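Local coordinates for Mll7089 protein (Mesorhizobium loti, PDB 2OZ8) that is a putative mandelate racemase of the enolase superfamily that probably binds magnesium, at the interface of chains A and B. Numbering follows the deposited sequence. Chains: chain A/B, Mll7089 protein.

Contact 1: the interface of chains A and B. Residues chain A 90, 255-256, 259, 281; chain B 284, 288.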
ATOM      1  N   PRO A  90      -9.730  21.916 -14.298  1.00 59.61           N
ATOM      2  CA  PRO A  90      -8.414  22.460 -13.994  1.00 61.25           C
ATOM      3  C   PRO A  90      -7.758  22.918 -15.273  1.00 63.24           C
ATOM      4  O   PRO A  90      -7.551  24.129 -15.463  1.00 64.79           O
ATOM      5  CB  PRO A  90      -7.685  21.276 -13.374  1.00 60.60           C
ATOM      6  CG  PRO A  90      -8.760  20.537 -12.693  1.00 59.47           C
ATOM      7  CD  PRO A  90      -9.916  20.605 -13.646  1.00 59.65           C
ATOM      8  N   LEU A 255      -6.054  25.154  -3.776  1.00 52.03           N
ATOM      9  CA  LEU A 255      -7.198  24.261  -3.605  1.00 51.15           C
ATOM     10  C   LEU A 255      -6.826  22.829  -3.914  1.00 51.52           C
ATOM     11  O   LEU A 255      -7.167  21.907  -3.146  1.00 51.22           O
ATOM     12  CB  LEU A 255      -8.334  24.645  -4.534  1.00 50.20           C
ATOM     13  CG  LEU A 255      -9.749  24.636  -3.951  1.00 49.85           C
ATOM     14  CD1 LEU A 255     -10.754  24.160  -4.997  1.00 48.58           C
ATOM     15  CD2 LEU A 255      -9.893  23.852  -2.668  1.00 48.88           C
ATOM     16  N   GLN A 256      -6.137  22.657  -5.041  1.00 51.23           N
ATOM     17  CA  GLN A 256      -5.727  21.353  -5.487  1.00 51.93           C
ATOM     18  C   GLN A 256      -4.776  20.771  -4.442  1.00 51.17           C
ATOM     19  O   GLN A 256      -4.871  19.593  -4.086  1.00 51.26           O
ATOM     20  CB  GLN A 256      -5.062  21.465  -6.854  1.00 52.55           C
ATOM     21  CG  GLN A 256      -6.045  21.892  -8.015  1.00 58.75           C
ATOM     22  CD  GLN A 256      -6.704  23.304  -7.838  1.00 63.32           C
ATOM     23  OE1 GLN A 256      -6.068  24.251  -7.327  1.00 62.50           O
ATOM     24  NE2 GLN A 256      -7.979  23.427  -8.266  1.00 61.79           N
ATOM     25  N   ARG A 259      -6.566  19.822  -1.137  1.00 46.07           N
ATOM     26  CA  ARG A 259      -7.218  18.567  -1.411  1.00 46.31           C
ATOM     27  C   ARG A 259      -6.209  17.397  -1.374  1.00 46.45           C
ATOM     28  O   ARG A 259      -6.454  16.380  -0.701  1.00 46.57           O
ATOM     29  CB  ARG A 259      -8.014  18.609  -2.706  1.00 45.74           C
ATOM     30  CG  ARG A 259      -8.821  17.313  -2.911  1.00 48.03           C
ATOM     31  CD  ARG A 259      -9.520  17.223  -4.230  1.00 47.45           C
ATOM     32  NE  ARG A 259      -8.578  17.466  -5.305  1.00 48.97           N
ATOM     33  CZ  ARG A 259      -7.787  16.549  -5.828  1.00 49.00           C
ATOM     34  NH1 ARG A 259      -7.843  15.306  -5.404  1.00 50.09           N
ATOM     35  NH2 ARG A 259      -6.960  16.872  -6.800  1.00 50.02           N
ATOM     36  N   ARG A 281     -15.804  25.064  -0.780  1.00 34.80           N
ATOM     37  CA  ARG A 281     -15.673  23.749  -1.379  1.00 36.28           C
ATOM     38  C   ARG A 281     -14.765  22.836  -0.511  1.00 36.88           C
ATOM     39  O   ARG A 281     -15.127  21.668  -0.248  1.00 36.60           O
ATOM     40  CB  ARG A 281     -15.138  23.860  -2.815  1.00 36.55           C
ATOM     41  CG  ARG A 281     -16.184  24.304  -3.759  1.00 38.30           C
ATOM     42  CD  ARG A 281     -15.658  24.653  -5.141  1.00 39.01           C
ATOM     43  NE  ARG A 281     -16.798  25.059  -5.954  1.00 40.69           N
ATOM     44  CZ  ARG A 281     -16.745  25.555  -7.190  1.00 43.18           C
ATOM     45  NH1 ARG A 281     -15.578  25.724  -7.821  1.00 39.17           N
ATOM     46  NH2 ARG A 281     -17.896  25.885  -7.794  1.00 42.64           N
TER
ATOM     47  N   TRP B 284     -17.966  19.216  -8.574  1.00 33.59           N
ATOM     48  CA  TRP B 284     -16.745  19.967  -8.401  1.00 34.29           C
ATOM     49  C   TRP B 284     -15.554  18.983  -8.200  1.00 35.56           C
ATOM     50  O   TRP B 284     -14.497  19.123  -8.835  1.00 36.09           O
ATOM     51  CB  TRP B 284     -16.843  20.960  -7.228  1.00 33.22           C
ATOM     52  CG  TRP B 284     -15.510  21.292  -6.728  1.00 33.49           C
ATOM     53  CD1 TRP B 284     -14.522  22.043  -7.386  1.00 32.76           C
ATOM     54  CD2 TRP B 284     -14.912  20.812  -5.513  1.00 31.26           C
ATOM     55  NE1 TRP B 284     -13.366  22.066  -6.610  1.00 32.82           N
ATOM     56  CE2 TRP B 284     -13.572  21.315  -5.473  1.00 33.73           C
ATOM     57  CE3 TRP B 284     -15.367  20.014  -4.463  1.00 32.00           C
ATOM     58  CZ2 TRP B 284     -12.720  21.059  -4.407  1.00 34.03           C
ATOM     59  CZ3 TRP B 284     -14.529  19.763  -3.388  1.00 33.05           C
ATOM     60  CH2 TRP B 284     -13.209  20.283  -3.368  1.00 33.84           C
ATOM     61  N   GLU B 288     -12.005  18.051 -10.352  1.00 37.71           N
ATOM     62  CA  GLU B 288     -10.662  18.168  -9.863  1.00 38.63           C
ATOM     63  C   GLU B 288      -9.812  16.915 -10.166  1.00 38.79           C
ATOM     64  O   GLU B 288      -8.577  16.987 -10.365  1.00 38.70           O
ATOM     65  CB  GLU B 288     -10.691  18.381  -8.352  1.00 39.33           C
ATOM     66  CG  GLU B 288     -11.319  19.667  -7.881  1.00 43.44           C
ATOM     67  CD  GLU B 288     -10.554  20.905  -8.335  1.00 51.38           C
ATOM     68  OE1 GLU B 288      -9.688  21.398  -7.544  1.00 55.90           O
ATOM     69  OE2 GLU B 288     -10.821  21.379  -9.476  1.00 51.27           O
TER

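Contact 2: the interface of chains A and B. Residues chain A 87-88; chain B 129, 280, 283-284, 287, 310-311.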
ATOM      1  N   VAL A  87     -18.418  25.622 -11.989  1.00 39.67           N
ATOM      2  CA  VAL A  87     -17.416  24.561 -11.886  1.00 39.38           C
ATOM      3  C   VAL A  87     -16.617  24.565 -13.179  1.00 41.34           C
ATOM      4  O   VAL A  87     -17.191  24.342 -14.258  1.00 40.02           O
ATOM      5  CB  VAL A  87     -18.078  23.160 -11.748  1.00 38.27           C
ATOM      6  CG1 VAL A  87     -17.032  22.084 -11.842  1.00 35.03           C
ATOM      7  CG2 VAL A  87     -18.783  23.035 -10.448  1.00 36.24           C
ATOM      8  N   ASN A  88     -15.311  24.827 -13.068  1.00 43.62           N
ATOM      9  CA  ASN A  88     -14.367  24.828 -14.202  1.00 46.72           C
ATOM     10  C   ASN A  88     -13.428  23.642 -14.120  1.00 49.15           C
ATOM     11  O   ASN A  88     -13.093  23.206 -13.031  1.00 49.46           O
ATOM     12  CB  ASN A  88     -13.510  26.083 -14.181  1.00 46.46           C
ATOM     13  CG  ASN A  88     -14.320  27.378 -14.394  1.00 47.30           C
ATOM     14  OD1 ASN A  88     -14.956  27.576 -15.430  1.00 48.77           O
ATOM     15  ND2 ASN A  88     -14.238  28.275 -13.437  1.00 44.43           N
TER
ATOM     16  N   ARG B 129     -22.550  27.580 -19.032  1.00 44.99           N
ATOM     17  CA  ARG B 129     -22.208  28.393 -20.171  1.00 46.59           C
ATOM     18  C   ARG B 129     -22.880  27.933 -21.446  1.00 47.13           C
ATOM     19  O   ARG B 129     -22.591  28.439 -22.503  1.00 48.04           O
ATOM     20  CB  ARG B 129     -20.727  28.378 -20.340  1.00 46.18           C
ATOM     21  CG  ARG B 129     -20.155  29.310 -19.373  1.00 51.75           C
ATOM     22  CD  ARG B 129     -18.685  29.408 -19.502  1.00 58.91           C
ATOM     23  NE  ARG B 129     -18.074  28.184 -19.049  1.00 60.57           N
ATOM     24  CZ  ARG B 129     -16.822  28.135 -18.636  1.00 65.73           C
ATOM     25  NH1 ARG B 129     -16.090  29.256 -18.613  1.00 61.65           N
ATOM     26  NH2 ARG B 129     -16.314  26.972 -18.228  1.00 69.31           N
ATOM     27  N   MET B 280     -23.816  18.960  -7.462  1.00 34.72           N
ATOM     28  CA  MET B 280     -22.839  20.025  -7.695  1.00 34.55           C
ATOM     29  C   MET B 280     -21.602  19.888  -6.811  1.00 34.01           C
ATOM     30  O   MET B 280     -20.538  20.313  -7.209  1.00 34.15           O
ATOM     31  CB  MET B 280     -23.435  21.467  -7.666  1.00 33.95           C
ATOM     32  CG  MET B 280     -24.591  21.722  -8.675  1.00 31.40           C
ATOM     33  SD  MET B 280     -24.197  21.611 -10.423  1.00 23.34           S
ATOM     34  CE  MET B 280     -23.053  22.956 -10.534  1.00 22.35           C
ATOM     35  N   GLY B 283     -19.772  16.988  -8.365  1.00 35.34           N
ATOM     36  CA  GLY B 283     -19.332  17.491  -9.668  1.00 34.52           C
ATOM     37  C   GLY B 283     -18.107  18.401  -9.624  1.00 34.54           C
ATOM     38  O   GLY B 283     -17.302  18.378 -10.557  1.00 34.65           O
ATOM     39  N   TRP B 284     -17.966  19.216  -8.574  1.00 33.59           N
ATOM     40  CA  TRP B 284     -16.745  19.967  -8.401  1.00 34.29           C
ATOM     41  C   TRP B 284     -15.554  18.983  -8.200  1.00 35.56           C
ATOM     42  O   TRP B 284     -14.497  19.123  -8.835  1.00 36.09           O
ATOM     43  CB  TRP B 284     -16.843  20.960  -7.228  1.00 33.22           C
ATOM     44  CG  TRP B 284     -15.510  21.292  -6.728  1.00 33.49           C
ATOM     45  CD1 TRP B 284     -14.522  22.043  -7.386  1.00 32.76           C
ATOM     46  CD2 TRP B 284     -14.912  20.812  -5.513  1.00 31.26           C
ATOM     47  NE1 TRP B 284     -13.366  22.066  -6.610  1.00 32.82           N
ATOM     48  CE2 TRP B 284     -13.572  21.315  -5.473  1.00 33.73           C
ATOM     49  CE3 TRP B 284     -15.367  20.014  -4.463  1.00 32.00           C
ATOM     50  CZ2 TRP B 284     -12.720  21.059  -4.407  1.00 34.03           C
ATOM     51  CZ3 TRP B 284     -14.529  19.763  -3.388  1.00 33.05           C
ATOM     52  CH2 TRP B 284     -13.209  20.283  -3.368  1.00 33.84           C
ATOM     53  N   ALA B 287     -14.460  16.868 -11.181  1.00 36.05           N
ATOM     54  CA  ALA B 287     -13.746  17.767 -12.072  1.00 36.67           C
ATOM     55  C   ALA B 287     -12.281  17.919 -11.647  1.00 37.51           C
ATOM     56  O   ALA B 287     -11.426  17.897 -12.492  1.00 38.34           O
ATOM     57  CB  ALA B 287     -14.431  19.127 -12.141  1.00 35.92           C
ATOM     58  N   LEU B 310     -22.431  21.304 -15.476  1.00 35.31           N
ATOM     59  CA  LEU B 310     -21.182  20.595 -15.242  1.00 34.47           C
ATOM     60  C   LEU B 310     -20.385  20.392 -16.518  1.00 35.96           C
ATOM     61  O   LEU B 310     -20.884  19.814 -17.515  1.00 36.47           O
ATOM     62  CB  LEU B 310     -21.380  19.296 -14.506  1.00 33.19           C
ATOM     63  CG  LEU B 310     -21.875  19.538 -13.053  1.00 33.21           C
ATOM     64  CD1 LEU B 310     -22.366  18.253 -12.421  1.00 32.12           C
ATOM     65  CD2 LEU B 310     -20.848  20.197 -12.154  1.00 29.51           C
ATOM     66  N   PRO B 311     -19.114  20.826 -16.485  1.00 35.85           N
ATOM     67  CA  PRO B 311     -18.275  20.652 -17.654  1.00 36.06           C
ATOM     68  C   PRO B 311     -18.060  19.166 -18.004  1.00 36.36           C
ATOM     69  O   PRO B 311     -18.000  18.826 -19.183  1.00 37.69           O
ATOM     70  CB  PRO B 311     -16.949  21.303 -17.239  1.00 36.47           C
ATOM     71  CG  PRO B 311     -16.963  21.275 -15.677  1.00 36.26           C
ATOM     72  CD  PRO B 311     -18.408  21.388 -15.321  1.00 34.83           C
TER

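Contact 1: the interface of chains A and B
B:Trp284 and B:Glu288 follow one another at one-turn spacing on helix 276-289 of chain B and, with helical backbone angles, present their side chains to two chain A helices, where A:Arg281 and A:Gln256 receive them. The indole of B:Trp284 is met over one face by the aliphatic part of A:Arg281: CB lies above the six-membered ring, 3.8 Å from its centroid, and CD above the five-membered ring, 3.6 Å from its centroid. Arginine suits this place because its chain, extended from CG to NE, lays methylenes along the whole bicycle and carries the guanidinium on past the pyrrole side, its plane turned 24° from the indole. Tryptophan suits its own place because the broad flat indole gives these methylenes a face to lie on while CZ2 reaches A:Leu255, whose branched apolar tip CD1 is 3.7 Å away. Over the opposite face, toward its rim, lies CG of B:Glu288, so that the indole has neighbours on both sides. B:Glu288 folds its chain at chi2 (-64°), bringing the carboxylate toward the start of helix 255-263. There the amide nitrogen NE2 of A:Gln256 donates a hydrogen bond of 2.7 Å to OE1 of B:Glu288, using the syn lone pair of that oxygen. The bond is markedly bent, 122° at the hydrogen, and the carboxylate oxygen sits well out of the amide plane. A glutamine suits the place because its amide N-H can meet the acid without bringing in a charge, although the poor geometry suggests a modest bond. A:Arg259 passes its NE 3.8 Å from B:Glu288 CB; its positive charge, close by but not paired, probably favours the ionised carboxylate. A:Pro90 borders the carboxylate with a rigid ring, CG lying 3.9 Å from OE2 of B:Glu288. Within the two-fold symmetric interface, helix 276-289 of chain B packs here against helices 255-263 and 276-289 of chain A, on the outer side of the enolase-type C-terminal barrel domain.

Contact 2: the interface of chains A and B
A:Val87 presses both its methyl groups into an apolar recess of chain B built from B:Leu310, B:Pro311 and one side of helix 276-289. CG1 lies 3.8 Å from CD of B:Pro311 and 3.9 Å from CB of B:Ala287, while CG2 meets CD2 of B:Leu310 at 3.9 Å. The backbone of helix 276-289 closes in as well, with CA of B:Trp284 4.0 Å from CG1 of A:Val87. The valine branches at CB: with CG1 opposite the backbone nitrogen (chi1 172°), that methyl reaches toward the helix and proline, and CG2 is left to face the leucine. A short, branched residue suits a recess with walls on several sides, and the small B:Ala287 probably lets the helix come near. B:Pro311 offers a compact, rigid ring whose CG and CD methylenes also rest against the carbonyl oxygen of A:Val87. A glycine at B:Pro311 would probably leave a gap beside CG1 of A:Val87 and allow that loop more freedom to move. Farther out, B:Met280 extends the apolar rim, its methyl CE 4.3 Å from CG2 of A:Val87. Next along chain A, A:Asn88 carries its polar amide away from this recess toward B:Arg129, whose long chain, bent at chi3, brings its guanidinium beside the amide. The two planes are inclined by 55°, and although OD1 of A:Asn88 comes 3.2 Å from NH2 of B:Arg129, the hydrogens of NH2 are not aimed at that oxygen, so the two atoms are merely neighbours and do not form a hydrogen bond.

Contact 1 and contact 2 lie about 11 Å apart, measured between the centres of their C-alpha atoms, and share B:Trp284 on helix 276-289 of chain B. That helix serves both: contact 1 engages the indole and B:Glu288, whereas contact 2 uses the backbone side of the tryptophan and B:Ala287. Chain A also links them, since A:Val87, A:Asn88 and A:Pro90 belong to one loop stretch. Two-fold symmetry repeats both patches with the chains exchanged, so each helix 276-289 both gives and receives. The pairing may reflect a dimeric unit within the eight-copy deposited assembly, though the structure alone does not establish the oligomer in solution.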